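Local coordinates for UDP-N-Acetylenolpyruvylglucosamine Reductase (Thermus caldophilus, PDB 2GQT), which reduces UDP-N-acetylenolpyruvylglucosamine to UDP-N-acetylmuramate with FAD as cofactor, probably at the expense of NADPH, a step in building the bacterial cell wall, at residues V113-E123 against F149-P157; A209-K219 against M227-F235. All coordinates share one frame; numbering follows the deposited sequence.

Contact 1: residues V113-E123 against F149-P157. With FAD (flavin-adenine dinucleotide), chain C.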
loop_
_atom_site.group_PDB
_atom_site.type_symbol
_atom_site.label_atom_id
_atom_site.label_comp_id
_atom_site.label_asym_id
_atom_site.label_seq_id
_atom_site.Cartn_x
_atom_site.Cartn_y
_atom_site.Cartn_z
ATOM N N VAL A 113 -4.332 5.144 3.099
ATOM C CA VAL A 113 -5.132 6.338 2.812
ATOM C C VAL A 113 -4.957 6.761 1.348
ATOM O O VAL A 113 -5.946 6.963 0.631
ATOM C CB VAL A 113 -4.767 7.504 3.763
ATOM C CG1 VAL A 113 -5.444 8.802 3.311
ATOM C CG2 VAL A 113 -5.132 7.171 5.202
ATOM N N LYS A 114 -3.714 6.876 0.890
ATOM C CA LYS A 114 -3.462 7.310 -0.485
ATOM C C LYS A 114 -4.188 6.411 -1.490
ATOM O O LYS A 114 -4.776 6.904 -2.460
ATOM C CB LYS A 114 -1.962 7.337 -0.789
ATOM C CG LYS A 114 -1.622 7.725 -2.230
ATOM C CD LYS A 114 -1.690 9.213 -2.446
ATOM C CE LYS A 114 -1.257 9.603 -3.844
ATOM N NZ LYS A 114 -1.459 11.081 -4.013
ATOM N N MET A 115 -4.163 5.103 -1.244
ATOM C CA MET A 115 -4.725 4.131 -2.176
ATOM C C MET A 115 -6.088 3.614 -1.753
ATOM O O MET A 115 -6.543 2.593 -2.274
ATOM C CB MET A 115 -3.753 2.955 -2.351
ATOM C CG MET A 115 -2.385 3.356 -2.905
ATOM S SD MET A 115 -2.462 4.382 -4.399
ATOM C CE MET A 115 -3.327 3.296 -5.536
ATOM N N ASN A 116 -6.721 4.309 -0.804
ATOM C CA ASN A 116 -7.998 3.887 -0.202
ATOM C C ASN A 116 -8.122 2.374 -0.155
ATOM O O ASN A 116 -9.051 1.786 -0.705
ATOM C CB ASN A 116 -9.206 4.522 -0.906
ATOM C CG ASN A 116 -10.467 4.426 -0.073
ATOM O OD1 ASN A 116 -10.405 4.155 1.133
ATOM N ND2 ASN A 116 -11.620 4.654 -0.703
ATOM N N ALA A 117 -7.172 1.740 0.522
ATOM C CA ALA A 117 -7.063 0.284 0.460
ATOM C C ALA A 117 -8.310 -0.374 1.025
ATOM O O ALA A 117 -8.878 0.095 2.015
ATOM C CB ALA A 117 -5.824 -0.191 1.185
ATOM N N GLY A 118 -8.729 -1.469 0.403
ATOM C CA GLY A 118 -9.925 -2.146 0.862
ATOM C C GLY A 118 -10.178 -3.508 0.271
ATOM O O GLY A 118 -9.417 -4.003 -0.569
ATOM N N THR A 119 -11.248 -4.121 0.763
ATOM C CA THR A 119 -11.705 -5.440 0.343
ATOM C C THR A 119 -13.218 -5.348 0.149
ATOM O O THR A 119 -13.796 -4.269 0.300
ATOM C CB THR A 119 -11.392 -6.493 1.421
ATOM O OG1 THR A 119 -12.158 -6.204 2.599
ATOM C CG2 THR A 119 -9.901 -6.521 1.762
ATOM N N ARG A 120 -13.863 -6.471 -0.150
ATOM C CA ARG A 120 -15.326 -6.500 -0.270
ATOM C C ARG A 120 -16.010 -6.163 1.058
ATOM O O ARG A 120 -17.214 -5.899 1.096
ATOM C CB ARG A 120 -15.812 -7.867 -0.779
ATOM C CG ARG A 120 -15.658 -9.032 0.202
ATOM C CD ARG A 120 -16.492 -10.249 -0.213
ATOM N NE ARG A 120 -15.919 -10.907 -1.385
ATOM C CZ ARG A 120 -15.314 -12.093 -1.375
ATOM N NH1 ARG A 120 -15.216 -12.798 -0.254
ATOM N NH2 ARG A 120 -14.823 -12.584 -2.505
ATOM N N PHE A 121 -15.237 -6.199 2.140
ATOM C CA PHE A 121 -15.753 -6.000 3.491
ATOM C C PHE A 121 -15.770 -4.540 3.941
ATOM O O PHE A 121 -16.643 -4.128 4.719
ATOM C CB PHE A 121 -14.973 -6.874 4.478
ATOM C CG PHE A 121 -14.927 -8.330 4.088
ATOM C CD1 PHE A 121 -13.797 -8.867 3.476
ATOM C CD2 PHE A 121 -16.023 -9.161 4.313
ATOM C CE1 PHE A 121 -13.754 -10.211 3.108
ATOM C CE2 PHE A 121 -15.984 -10.504 3.951
ATOM C CZ PHE A 121 -14.846 -11.031 3.351
ATOM N N GLY A 122 -14.813 -3.762 3.445
ATOM C CA GLY A 122 -14.637 -2.376 3.861
ATOM C C GLY A 122 -13.401 -1.767 3.237
ATOM O O GLY A 122 -12.556 -2.480 2.684
ATOM N N GLU A 123 -13.305 -0.445 3.322
ATOM C CA GLU A 123 -12.152 0.286 2.800
ATOM C C GLU A 123 -11.643 1.291 3.821
ATOM O O GLU A 123 -12.362 1.674 4.748
ATOM C CB GLU A 123 -12.485 0.989 1.484
ATOM C CG GLU A 123 -13.583 2.019 1.593
ATOM C CD GLU A 123 -13.998 2.575 0.250
ATOM O OE1 GLU A 123 -14.414 3.752 0.220
ATOM O OE2 GLU A 123 -13.906 1.847 -0.768
ATOM N N PHE A 149 -12.073 10.458 -2.076
ATOM C CA PHE A 149 -11.959 9.007 -2.093
ATOM C C PHE A 149 -12.839 8.378 -3.160
ATOM O O PHE A 149 -13.965 8.821 -3.402
ATOM C CB PHE A 149 -12.311 8.410 -0.736
ATOM C CG PHE A 149 -11.250 8.602 0.304
ATOM C CD1 PHE A 149 -9.969 8.075 0.126
ATOM C CD2 PHE A 149 -11.535 9.291 1.474
ATOM C CE1 PHE A 149 -8.991 8.239 1.100
ATOM C CE2 PHE A 149 -10.554 9.459 2.456
ATOM C CZ PHE A 149 -9.277 8.929 2.266
ATOM N N GLY A 150 -12.296 7.353 -3.804
ATOM C CA GLY A 150 -13.035 6.501 -4.727
ATOM C C GLY A 150 -12.500 5.097 -4.540
ATOM O O GLY A 150 -11.733 4.830 -3.607
ATOM N N TYR A 151 -12.889 4.189 -5.421
ATOM C CA TYR A 151 -12.414 2.820 -5.329
ATOM C C TYR A 151 -10.904 2.779 -5.509
ATOM O O TYR A 151 -10.387 3.137 -6.562
ATOM C CB TYR A 151 -13.119 1.939 -6.353
ATOM C CG TYR A 151 -12.806 0.479 -6.183
ATOM C CD1 TYR A 151 -13.472 -0.284 -5.225
ATOM C CD2 TYR A 151 -11.836 -0.140 -6.969
ATOM C CE1 TYR A 151 -13.185 -1.630 -5.059
ATOM C CE2 TYR A 151 -11.544 -1.493 -6.812
ATOM C CZ TYR A 151 -12.222 -2.222 -5.853
ATOM O OH TYR A 151 -11.942 -3.557 -5.696
ATOM N N ARG A 152 -10.208 2.379 -4.439
ATOM C CA ARG A 152 -8.741 2.310 -4.389
ATOM C C ARG A 152 -8.078 3.604 -4.901
ATOM O O ARG A 152 -7.043 3.586 -5.563
ATOM C CB ARG A 152 -8.231 1.043 -5.105
ATOM C CG ARG A 152 -9.008 -0.229 -4.701
ATOM C CD ARG A 152 -9.137 -0.380 -3.185
ATOM N NE ARG A 152 -10.453 -0.867 -2.756
ATOM C CZ ARG A 152 -11.432 -0.106 -2.264
ATOM N NH1 ARG A 152 -11.282 1.212 -2.128
ATOM N NH2 ARG A 152 -12.577 -0.674 -1.904
ATOM N N LYS A 153 -8.686 4.738 -4.560
ATOM C CA LYS A 153 -8.235 6.035 -5.052
ATOM C C LYS A 153 -8.489 7.137 -4.013
ATOM O O LYS A 153 -9.441 7.062 -3.230
ATOM C CB LYS A 153 -8.937 6.360 -6.386
ATOM C CG LYS A 153 -8.607 7.725 -7.010
ATOM C CD LYS A 153 -9.598 8.788 -6.582
ATOM C CE LYS A 153 -10.809 8.775 -7.472
ATOM N NZ LYS A 153 -11.323 7.389 -7.649
ATOM N N SER A 154 -7.614 8.145 -4.025
ATOM C CA SER A 154 -7.811 9.398 -3.301
ATOM C C SER A 154 -7.437 10.567 -4.211
ATOM O O SER A 154 -6.837 10.378 -5.265
ATOM C CB SER A 154 -6.952 9.441 -2.026
ATOM O OG SER A 154 -5.573 9.463 -2.336
ATOM N N HIS A 155 -7.782 11.770 -3.769
ATOM C CA HIS A 155 -7.342 13.007 -4.408
ATOM C C HIS A 155 -6.799 13.897 -3.299
ATOM O O HIS A 155 -7.468 14.815 -2.822
ATOM C CB HIS A 155 -8.509 13.677 -5.158
ATOM C CG HIS A 155 -8.105 14.782 -6.085
ATOM N ND1 HIS A 155 -7.124 14.641 -7.044
ATOM C CD2 HIS A 155 -8.603 16.032 -6.239
ATOM C CE1 HIS A 155 -7.011 15.768 -7.724
ATOM N NE2 HIS A 155 -7.896 16.630 -7.252
ATOM N N LEU A 156 -5.593 13.582 -2.840
ATOM C CA LEU A 156 -4.970 14.387 -1.801
ATOM C C LEU A 156 -4.554 15.740 -2.352
ATOM O O LEU A 156 -4.354 15.877 -3.566
ATOM C CB LEU A 156 -3.732 13.682 -1.237
ATOM C CG LEU A 156 -3.916 12.324 -0.578
ATOM C CD1 LEU A 156 -2.574 11.825 -0.082
ATOM C CD2 LEU A 156 -4.914 12.381 0.557
ATOM N N PRO A 157 -4.425 16.752 -1.474
ATOM C CA PRO A 157 -3.816 17.996 -1.936
ATOM C C PRO A 157 -2.494 17.738 -2.646
ATOM O O PRO A 157 -1.764 16.824 -2.260
ATOM C CB PRO A 157 -3.596 18.770 -0.641
ATOM C CG PRO A 157 -4.682 18.288 0.257
ATOM C CD PRO A 157 -4.847 16.833 -0.062
HETATM P PA FAD C . 3.375 2.127 -1.046
HETATM O O1A FAD C . 3.296 0.968 -1.950
HETATM O O2A FAD C . 4.629 2.418 -0.316
HETATM O O5B FAD C . 2.954 3.458 -1.802
HETATM C C5B FAD C . 1.757 3.471 -2.587
HETATM C C4B FAD C . 1.370 4.897 -2.912
HETATM O O4B FAD C . 1.038 5.574 -1.682
HETATM C C3B FAD C . 2.485 5.722 -3.570
HETATM O O3B FAD C . 1.867 6.673 -4.438
HETATM C C2B FAD C . 3.116 6.426 -2.375
HETATM O O2B FAD C . 3.775 7.635 -2.749
HETATM C C1B FAD C . 1.886 6.743 -1.551
HETATM N N9A FAD C . 2.126 6.964 -0.110
HETATM C C8A FAD C . 2.661 6.093 0.761
HETATM N N7A FAD C . 2.686 6.653 1.973
HETATM C C5A FAD C . 2.141 7.870 1.880
HETATM C C6A FAD C . 1.908 8.922 2.774
HETATM N N6A FAD C . 2.210 8.848 4.077
HETATM N N1A FAD C . 1.331 10.046 2.305
HETATM C C2A FAD C . 1.008 10.172 1.010
HETATM N N3A FAD C . 1.221 9.212 0.115
HETATM C C4A FAD C . 1.791 8.069 0.545
HETATM N N1 FAD C . -4.696 -3.238 -1.700
HETATM C C2 FAD C . -6.048 -3.147 -1.446
HETATM O O2 FAD C . -6.638 -2.098 -1.661
HETATM N N3 FAD C . -6.742 -4.257 -0.973
HETATM C C4 FAD C . -6.103 -5.465 -0.719
HETATM O O4 FAD C . -6.751 -6.425 -0.289
HETATM C C4X FAD C . -4.735 -5.544 -0.969
HETATM N N5 FAD C . -4.056 -6.738 -0.740
HETATM C C5X FAD C . -2.669 -6.787 -0.931
HETATM C C6 FAD C . -1.987 -7.967 -0.633
HETATM C C7 FAD C . -0.607 -8.050 -0.798
HETATM C C7M FAD C . 0.122 -9.354 -0.452
HETATM C C8 FAD C . 0.091 -6.936 -1.277
HETATM C C8M FAD C . 1.611 -7.009 -1.471
HETATM C C9 FAD C . -0.593 -5.761 -1.582
HETATM C C9A FAD C . -1.974 -5.671 -1.415
HETATM N N10 FAD C . -2.676 -4.492 -1.718
HETATM C C10 FAD C . -4.043 -4.431 -1.460
HETATM C "C1'" FAD C . -2.009 -3.311 -2.329
HETATM C "C2'" FAD C . -1.363 -2.393 -1.280
HETATM O "O2'" FAD C . -1.161 -3.096 -0.038
HETATM C "C3'" FAD C . -2.204 -1.147 -0.997
HETATM O "O3'" FAD C . -2.332 -0.367 -2.193
HETATM C "C4'" FAD C . -1.607 -0.303 0.138
HETATM O "O4'" FAD C . -2.538 0.716 0.506
HETATM C "C5'" FAD C . -0.272 0.345 -0.221
HETATM O "O5'" FAD C . 0.247 0.914 0.981
HETATM P P FAD C . 1.827 1.025 1.180
HETATM O O1P FAD C . 2.037 1.691 2.480
HETATM O O2P FAD C . 2.505 -0.258 0.902
HETATM O O3P FAD C . 2.150 2.088 0.020
HETATM O O HOH W 1 -4.190 11.268 -3.907
HETATM O O HOH W 2 -4.966 7.378 -5.272
#
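R152, an active-site residue, joins E123 in a salt bridge built on one oxygen. NH1 and NH2 both point end-on at E123 OE2, 3.0 Å from NH1, and this oxygen lies in the guanidinium plane while the carboxylate stands nearly perpendicular, at 81°. Bends at chi2 and chi3 (140°) bring the guanidinium back over the A117-G118 backbone, which covers one face; Y151 CD1 lies over the other, toward its rim. With only an alanine in place of R152, E123 OE2 is likely to lose its charged mate, and the A117-G118 peptide beside the flavin its cover.

Away from the salt bridge, N116 ND2 donates to G150 O (2.9 Å, 166°) and to E123 OE1; the amide thus spans from 149-157 to the carboxylate whose other oxygen holds R152. S154 OG donates to K114 O at 2.7 Å, and one water links K114 NZ, S154 OG and L156 N.

Apolar contact comes from V113 CG1 against F149 CZ, with V113 O at that ring's edge, and from K114 CD on L156 CD1 (3.6 Å).

Toward FAD, G118 holds the flavin through its backbone: N to O2, and O from N3 at 2.7 Å.

N116, at positive phi, closes helix 109-114 as a Schellman motif; V113 and F149 pack on L128 of strand 128-135, and V113 and L156 on V162 of strand 161-171.

Contact 2: residues A209-K219 against M227-F235; sequences AGRLIDERGLK and MISLEHGNF
The backbones come closest where G210, in the first turn of helix 209-215, passes N234 with their CA atoms 4.3 Å apart, and again where K219 draws alongside I228. This is a helix-to-loop packing in the C-terminal MurB domain: the type I beta turn H232-F235 sits against the helix, whose far end closes in a Schellman motif at G217.

Two glycines let the chains approach. A side chain on G233 would run into G210 O, and one on G210 would meet H232 CE1. I213 lies over the G233 peptide, CG2 being 3.3 Å from G233 O, with CD1 close to the same oxygen. A209 CB rests against the N234 amide, whose OD1 accepts from F201 N.

Toward the K219 end, I228 makes the apolar part of the contact. CG1 anti to the carbonyl carbon (chi1 -59°) and an extended chi2 carry its CD1 to L218 CB at 3.8 Å, while the CG2 branch meets I213 CG2 and K219 CA. Helix 244-257 adds to this core, V254 touching both isoleucines.

H232 braces the turn from within: its ND1 accepts N234 N in the ring plane, and F235 CE1 sits over the centre of one ring face. S229 OG takes E231 N in an ST turn. Waters bridge the segments, one accepting from G233 N and giving a weak bond to G210 O.

K219 runs along the loop, CG 3.4 Å from S229 O, then bends at chi3 (94°); its NZ ends in a weak hydrogen bond to L230 O at 3.0 Å and donates to a water that in turn donates to E231 O.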
loop_
_atom_site.group_PDB
_atom_site.type_symbol
_atom_site.label_atom_id
_atom_site.label_comp_id
_atom_site.label_asym_id
_atom_site.label_seq_id
_atom_site.Cartn_x
_atom_site.Cartn_y
_atom_site.Cartn_z
ATOM N N ALA A 209 -10.108 -9.918 -12.955
ATOM C CA ALA A 209 -8.763 -10.057 -13.528
ATOM C C ALA A 209 -8.156 -11.445 -13.289
ATOM O O ALA A 209 -7.689 -12.081 -14.233
ATOM C CB ALA A 209 -7.839 -8.963 -13.003
ATOM N N GLY A 210 -8.183 -11.912 -12.045
ATOM C CA GLY A 210 -7.631 -13.220 -11.697
ATOM C C GLY A 210 -8.277 -14.360 -12.461
ATOM O O GLY A 210 -7.586 -15.219 -13.012
ATOM N N ARG A 211 -9.608 -14.353 -12.503
ATOM C CA ARG A 211 -10.370 -15.373 -13.221
ATOM C C ARG A 211 -10.122 -15.299 -14.729
ATOM O O ARG A 211 -9.938 -16.336 -15.375
ATOM C CB ARG A 211 -11.866 -15.265 -12.904
ATOM C CG ARG A 211 -12.625 -16.575 -13.038
ATOM C CD ARG A 211 -14.024 -16.493 -12.439
ATOM N NE ARG A 211 -14.006 -15.974 -11.075
ATOM C CZ ARG A 211 -14.632 -14.867 -10.679
ATOM N NH1 ARG A 211 -15.359 -14.154 -11.532
ATOM N NH2 ARG A 211 -14.544 -14.479 -9.416
ATOM N N LEU A 212 -10.097 -14.083 -15.283
ATOM C CA LEU A 212 -9.819 -13.891 -16.712
ATOM C C LEU A 212 -8.438 -14.427 -17.080
ATOM O O LEU A 212 -8.289 -15.146 -18.064
ATOM C CB LEU A 212 -9.931 -12.418 -17.136
ATOM C CG LEU A 212 -11.324 -11.797 -17.314
ATOM C CD1 LEU A 212 -11.201 -10.281 -17.437
ATOM C CD2 LEU A 212 -12.078 -12.370 -18.517
ATOM N N ILE A 213 -7.437 -14.079 -16.274
ATOM C CA ILE A 213 -6.066 -14.516 -16.518
ATOM C C ILE A 213 -5.975 -16.043 -16.422
ATOM O O ILE A 213 -5.358 -16.679 -17.278
ATOM C CB ILE A 213 -5.081 -13.795 -15.569
ATOM C CG1 ILE A 213 -5.001 -12.303 -15.936
ATOM C CG2 ILE A 213 -3.690 -14.430 -15.625
ATOM C CD1 ILE A 213 -4.389 -11.406 -14.846
ATOM N N ASP A 214 -6.615 -16.613 -15.401
ATOM C CA ASP A 214 -6.721 -18.070 -15.233
ATOM C C ASP A 214 -7.330 -18.758 -16.458
ATOM O O ASP A 214 -6.731 -19.693 -16.999
ATOM C CB ASP A 214 -7.525 -18.415 -13.967
ATOM C CG ASP A 214 -7.344 -19.869 -13.507
ATOM O OD1 ASP A 214 -8.038 -20.262 -12.546
ATOM O OD2 ASP A 214 -6.516 -20.610 -14.080
ATOM N N GLU A 215 -8.503 -18.290 -16.906
ATOM C CA GLU A 215 -9.205 -18.908 -18.056
ATOM C C GLU A 215 -8.385 -18.822 -19.334
ATOM O O GLU A 215 -8.508 -19.675 -20.207
ATOM C CB GLU A 215 -10.604 -18.302 -18.289
ATOM C CG GLU A 215 -11.493 -19.057 -19.326
ATOM C CD GLU A 215 -11.135 -18.759 -20.791
ATOM O OE1 GLU A 215 -11.243 -19.672 -21.645
ATOM O OE2 GLU A 215 -10.736 -17.617 -21.091
ATOM N N ARG A 216 -7.565 -17.781 -19.445
ATOM C CA ARG A 216 -6.690 -17.619 -20.599
ATOM C C ARG A 216 -5.424 -18.473 -20.511
ATOM O O ARG A 216 -4.599 -18.453 -21.419
ATOM C CB ARG A 216 -6.327 -16.148 -20.811
ATOM C CG ARG A 216 -7.525 -15.249 -21.063
ATOM C CD ARG A 216 -8.472 -15.830 -22.110
ATOM N NE ARG A 216 -9.562 -14.909 -22.400
ATOM C CZ ARG A 216 -9.433 -13.830 -23.161
ATOM N NH1 ARG A 216 -8.268 -13.551 -23.734
ATOM N NH2 ARG A 216 -10.475 -13.034 -23.358
ATOM N N GLY A 217 -5.286 -19.222 -19.419
ATOM C CA GLY A 217 -4.187 -20.169 -19.262
ATOM C C GLY A 217 -2.848 -19.525 -18.950
ATOM O O GLY A 217 -1.792 -20.144 -19.125
ATOM N N LEU A 218 -2.870 -18.292 -18.457
ATOM C CA LEU A 218 -1.625 -17.537 -18.322
ATOM C C LEU A 218 -0.850 -17.806 -17.033
ATOM O O LEU A 218 0.313 -17.441 -16.935
ATOM C CB LEU A 218 -1.865 -16.037 -18.536
ATOM C CG LEU A 218 -2.565 -15.658 -19.847
ATOM C CD1 LEU A 218 -2.701 -14.143 -19.961
ATOM C CD2 LEU A 218 -1.858 -16.238 -21.077
ATOM N N LYS A 219 -1.476 -18.463 -16.059
ATOM C CA LYS A 219 -0.747 -18.867 -14.854
ATOM C C LYS A 219 0.487 -19.663 -15.246
ATOM O O LYS A 219 0.429 -20.508 -16.156
ATOM C CB LYS A 219 -1.624 -19.684 -13.915
ATOM C CG LYS A 219 -2.761 -18.873 -13.322
ATOM C CD LYS A 219 -3.807 -19.743 -12.660
ATOM C CE LYS A 219 -3.541 -19.902 -11.187
ATOM N NZ LYS A 219 -4.439 -20.894 -10.524
ATOM N N MET A 227 7.015 -14.377 -12.613
ATOM C CA MET A 227 6.073 -15.396 -13.066
ATOM C C MET A 227 4.662 -15.057 -12.636
ATOM O O MET A 227 4.465 -14.547 -11.539
ATOM C CB MET A 227 6.468 -16.778 -12.522
ATOM C CG MET A 227 5.644 -17.918 -13.108
ATOM S SD MET A 227 6.081 -19.537 -12.489
ATOM C CE MET A 227 5.440 -19.418 -10.832
ATOM N N ILE A 228 3.680 -15.322 -13.497
ATOM C CA ILE A 228 2.284 -15.284 -13.082
ATOM C C ILE A 228 2.057 -16.463 -12.134
ATOM O O ILE A 228 2.275 -17.627 -12.507
ATOM C CB ILE A 228 1.315 -15.329 -14.278
ATOM C CG1 ILE A 228 1.577 -14.141 -15.209
ATOM C CG2 ILE A 228 -0.125 -15.320 -13.786
ATOM C CD1 ILE A 228 0.694 -14.075 -16.444
ATOM N N SER A 229 1.653 -16.147 -10.905
ATOM C CA SER A 229 1.508 -17.138 -9.855
ATOM C C SER A 229 0.666 -18.333 -10.284
ATOM O O SER A 229 -0.361 -18.185 -10.947
ATOM C CB SER A 229 0.881 -16.491 -8.627
ATOM O OG SER A 229 0.530 -17.470 -7.674
ATOM N N LEU A 230 1.118 -19.524 -9.893
ATOM C CA LEU A 230 0.347 -20.743 -10.108
ATOM C C LEU A 230 -0.862 -20.830 -9.161
ATOM O O LEU A 230 -1.749 -21.650 -9.374
ATOM C CB LEU A 230 1.242 -21.980 -9.953
ATOM C CG LEU A 230 2.393 -22.184 -10.946
ATOM C CD1 LEU A 230 3.289 -23.330 -10.482
ATOM C CD2 LEU A 230 1.865 -22.451 -12.356
ATOM N N GLU A 231 -0.889 -19.983 -8.128
ATOM C CA GLU A 231 -1.948 -19.996 -7.112
ATOM C C GLU A 231 -3.091 -19.023 -7.405
ATOM O O GLU A 231 -4.228 -19.248 -6.983
ATOM C CB GLU A 231 -1.369 -19.665 -5.735
ATOM C CG GLU A 231 -0.423 -20.704 -5.161
ATOM C CD GLU A 231 0.310 -20.177 -3.943
ATOM O OE1 GLU A 231 -0.241 -20.267 -2.821
ATOM O OE2 GLU A 231 1.430 -19.652 -4.111
ATOM N N HIS A 232 -2.781 -17.931 -8.105
ATOM C CA HIS A 232 -3.741 -16.857 -8.348
ATOM C C HIS A 232 -3.299 -16.036 -9.551
ATOM O O HIS A 232 -2.201 -15.481 -9.549
ATOM C CB HIS A 232 -3.834 -15.955 -7.112
ATOM C CG HIS A 232 -5.028 -15.052 -7.101
ATOM N ND1 HIS A 232 -5.268 -14.106 -8.078
ATOM C CD2 HIS A 232 -6.036 -14.932 -6.206
ATOM C CE1 HIS A 232 -6.375 -13.447 -7.784
ATOM N NE2 HIS A 232 -6.862 -13.932 -6.655
ATOM N N GLY A 233 -4.168 -15.949 -10.555
ATOM C CA GLY A 233 -3.832 -15.312 -11.825
ATOM C C GLY A 233 -3.481 -13.840 -11.763
ATOM O O GLY A 233 -2.732 -13.349 -12.611
ATOM N N ASN A 234 -4.004 -13.143 -10.757
ATOM C CA ASN A 234 -3.763 -11.704 -10.618
ATOM C C ASN A 234 -2.548 -11.366 -9.750
ATOM O O ASN A 234 -2.398 -10.237 -9.278
ATOM C CB ASN A 234 -5.013 -10.976 -10.108
ATOM C CG ASN A 234 -5.058 -9.512 -10.551
ATOM O OD1 ASN A 234 -4.322 -9.096 -11.448
ATOM N ND2 ASN A 234 -5.922 -8.726 -9.914
ATOM N N PHE A 235 -1.670 -12.341 -9.538
ATOM C CA PHE A 235 -0.428 -12.102 -8.819
ATOM C C PHE A 235 0.775 -12.441 -9.684
ATOM O O PHE A 235 0.860 -13.531 -10.260
ATOM C CB PHE A 235 -0.393 -12.882 -7.505
ATOM C CG PHE A 235 -1.310 -12.325 -6.454
ATOM C CD1 PHE A 235 -2.676 -12.592 -6.487
ATOM C CD2 PHE A 235 -0.813 -11.528 -5.430
ATOM C CE1 PHE A 235 -3.531 -12.073 -5.524
ATOM C CE2 PHE A 235 -1.666 -11.008 -4.453
ATOM C CZ PHE A 235 -3.028 -11.284 -4.505
HETATM O O HOH W 3 -8.559 -10.742 -9.269
HETATM O O HOH W 4 -6.904 -17.146 -10.306
HETATM O O HOH W 5 -6.588 -19.414 -8.806
#

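In the fold
Contact 1 is complete in the sequence before contact 2 begins, and the two never touch: their centres are 24 Å apart, their nearest atoms about 7 Å. The catalytic region lies between them. Contact 1 carries R152 and borders the flavin directly, whereas contact 2 belongs to the C-terminal domain and reaches this region through N234, whose side chain is about 3 Å from that of C199, the probable proton donor. C199 and R152 are about 9 Å apart by side chains, and the N234 side chain is about 10 Å from both that of R152 and FAD. Contact 1 thus lies on the cofactor side of the site, and contact 2 meets it where N234 touches C199.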